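Penicillin-binding protein activator LpoA (Escherichia coli, PDB 6DR3) activates the peptidoglycan synthase PBP1a from the outer membrane, stimulating transpeptidase activity in vitro, this chain being the helical, TPR-like amino-terminal domain of the activator. Local coordinates at residues G48-G51 and Q52-L56. Residues are numbered along the deposited sequence; the frame is centred on the assembly and turned at random.
Sequences GKTG and QAVEL
The start of helix 50-58 is wound by three successive i to i+4 backbone bonds, with K49 in the N-cap position. K49 O receives A53 N at 3.0 Å, T50 O receives V54 N at 2.9 Å in an almost straight bond (169° at the hydrogen), and G51 O receives E55 N at 3.0 Å. Just before the cap, G48 ends helix 30-47 in a Schellman motif; its positive phi of 89° would press a side chain against the preceding carbonyl, so glycine suits the reversal. Small A53 fits the buried side of the turn, its CB 3.5 Å from both K49 O and T50 O. V54 has CG1 anti to its backbone N (chi1 169°), which sets CG2 beside that N and 3.3 Å from T50 O, while the CG2 methyls of V54 and T50 approach to 4.4 Å. Q52 and E55 suit the exposed side as polar residues, and OE2 of E55 is hydrogen-bonded to NE2 of Q59, four residues on. Following helix 30-47 across only G48 and K49, the turn rests A53 on L44 and V45 of that helix, whereas T50 meets A82 and V54 meets I79 of helix 66-82, and L56 reaches helix 18-25.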
ATOM      1  N   GLY A  48      10.327  -3.617 -13.018  1.00 24.49           N
ATOM      2  CA  GLY A  48       9.808  -4.526 -14.019  1.00 27.21           C
ATOM      3  C   GLY A  48      10.801  -5.545 -14.526  1.00 28.38           C
ATOM      4  O   GLY A  48      10.510  -6.229 -15.515  1.00 28.19           O
ATOM      5  N   LYS A  49      11.963  -5.664 -13.885  1.00 25.06           N
ATOM      6  CA  LYS A  49      12.987  -6.630 -14.279  1.00 28.26           C
ATOM      7  C   LYS A  49      12.788  -7.918 -13.481  1.00 26.09           C
ATOM      8  O   LYS A  49      13.587  -8.298 -12.622  1.00 23.34           O
ATOM      9  CB  LYS A  49      14.376  -6.043 -14.063  1.00 28.56           C
ATOM     10  CG  LYS A  49      14.743  -4.928 -15.030  1.00 31.08           C
ATOM     11  CD  LYS A  49      15.558  -3.843 -14.345  1.00 30.07           C
ATOM     12  CE  LYS A  49      16.564  -3.210 -15.292  1.00 33.73           C
ATOM     13  NZ  LYS A  49      15.946  -2.765 -16.564  1.00 32.12           N
ATOM     14  N   THR A  50      11.679  -8.595 -13.788  1.00 22.05           N
ATOM     15  CA  THR A  50      11.259  -9.738 -12.984  1.00 25.76           C
ATOM     16  C   THR A  50      12.249 -10.892 -13.093  1.00 25.11           C
ATOM     17  O   THR A  50      12.575 -11.532 -12.087  1.00 22.41           O
ATOM     18  CB  THR A  50       9.860 -10.191 -13.405  1.00 30.03           C
ATOM     19  OG1 THR A  50       8.989  -9.055 -13.467  1.00 35.30           O
ATOM     20  CG2 THR A  50       9.299 -11.192 -12.403  1.00 29.11           C
ATOM     21  N   GLY A  51      12.740 -11.171 -14.303  1.00 27.88           N
ATOM     22  CA  GLY A  51      13.684 -12.262 -14.473  1.00 27.90           C
ATOM     23  C   GLY A  51      14.915 -12.106 -13.600  1.00 28.08           C
ATOM     24  O   GLY A  51      15.309 -13.031 -12.886  1.00 27.67           O
ATOM     25  N   GLN A  52      15.540 -10.927 -13.644  1.00 24.08           N
ATOM     26  CA  GLN A  52      16.738 -10.706 -12.841  1.00 26.34           C
ATOM     27  C   GLN A  52      16.420 -10.683 -11.352  1.00 23.29           C
ATOM     28  O   GLN A  52      17.242 -11.122 -10.540  1.00 24.39           O
ATOM     29  CB  GLN A  52      17.427  -9.407 -13.266  1.00 31.20           C
ATOM     30  CG  GLN A  52      18.185  -9.529 -14.582  1.00 41.51           C
ATOM     31  CD  GLN A  52      19.089  -8.343 -14.857  1.00 44.06           C
ATOM     32  OE1 GLN A  52      18.764  -7.206 -14.519  1.00 40.03           O
ATOM     33  NE2 GLN A  52      20.234  -8.606 -15.474  1.00 50.34           N
ATOM     34  N   ALA A  53      15.241 -10.184 -10.970  1.00 20.48           N
ATOM     35  CA  ALA A  53      14.841 -10.242  -9.568  1.00 19.79           C
ATOM     36  C   ALA A  53      14.765 -11.687  -9.089  1.00 23.03           C
ATOM     37  O   ALA A  53      15.292 -12.031  -8.024  1.00 22.33           O
ATOM     38  CB  ALA A  53      13.497  -9.539  -9.373  1.00 20.61           C
ATOM     39  N   VAL A  54      14.111 -12.548  -9.871  1.00 21.90           N
ATOM     40  CA  VAL A  54      14.010 -13.964  -9.524  1.00 23.15           C
ATOM     41  C   VAL A  54      15.399 -14.574  -9.379  1.00 23.48           C
ATOM     42  O   VAL A  54      15.708 -15.228  -8.376  1.00 26.00           O
ATOM     43  CB  VAL A  54      13.173 -14.711 -10.580  1.00 27.58           C
ATOM     44  CG1 VAL A  54      13.273 -16.227 -10.398  1.00 29.36           C
ATOM     45  CG2 VAL A  54      11.722 -14.270 -10.510  1.00 28.36           C
ATOM     46  N   GLU A  55      16.258 -14.373 -10.380  1.00 22.49           N
ATOM     47  CA  GLU A  55      17.575 -15.000 -10.357  1.00 24.88           C
ATOM     48  C   GLU A  55      18.385 -14.532  -9.154  1.00 25.00           C
ATOM     49  O   GLU A  55      18.985 -15.345  -8.442  1.00 22.54           O
ATOM     50  CB  GLU A  55      18.321 -14.705 -11.658  1.00 28.67           C
ATOM     51  CG  GLU A  55      19.751 -15.226 -11.686  1.00 33.12           C
ATOM     52  CD  GLU A  55      19.838 -16.704 -11.360  1.00 38.06           C
ATOM     53  OE1 GLU A  55      18.851 -17.426 -11.612  1.00 40.01           O
ATOM     54  OE2 GLU A  55      20.890 -17.143 -10.848  1.00 41.21           O
ATOM     55  N   LEU A  56      18.413 -13.221  -8.910  1.00 25.81           N
ATOM     56  CA  LEU A  56      19.157 -12.709  -7.764  1.00 27.00           C
ATOM     57  C   LEU A  56      18.540 -13.181  -6.454  1.00 27.20           C
ATOM     58  O   LEU A  56      19.259 -13.407  -5.475  1.00 24.03           O
ATOM     59  CB  LEU A  56      19.211 -11.182  -7.814  1.00 25.28           C
ATOM     60  CG  LEU A  56      20.278 -10.498  -6.955  1.00 26.11           C
ATOM     61  CD1 LEU A  56      21.685 -10.966  -7.328  1.00 25.83           C
ATOM     62  CD2 LEU A  56      20.171  -8.986  -7.098  1.00 28.56           C
TER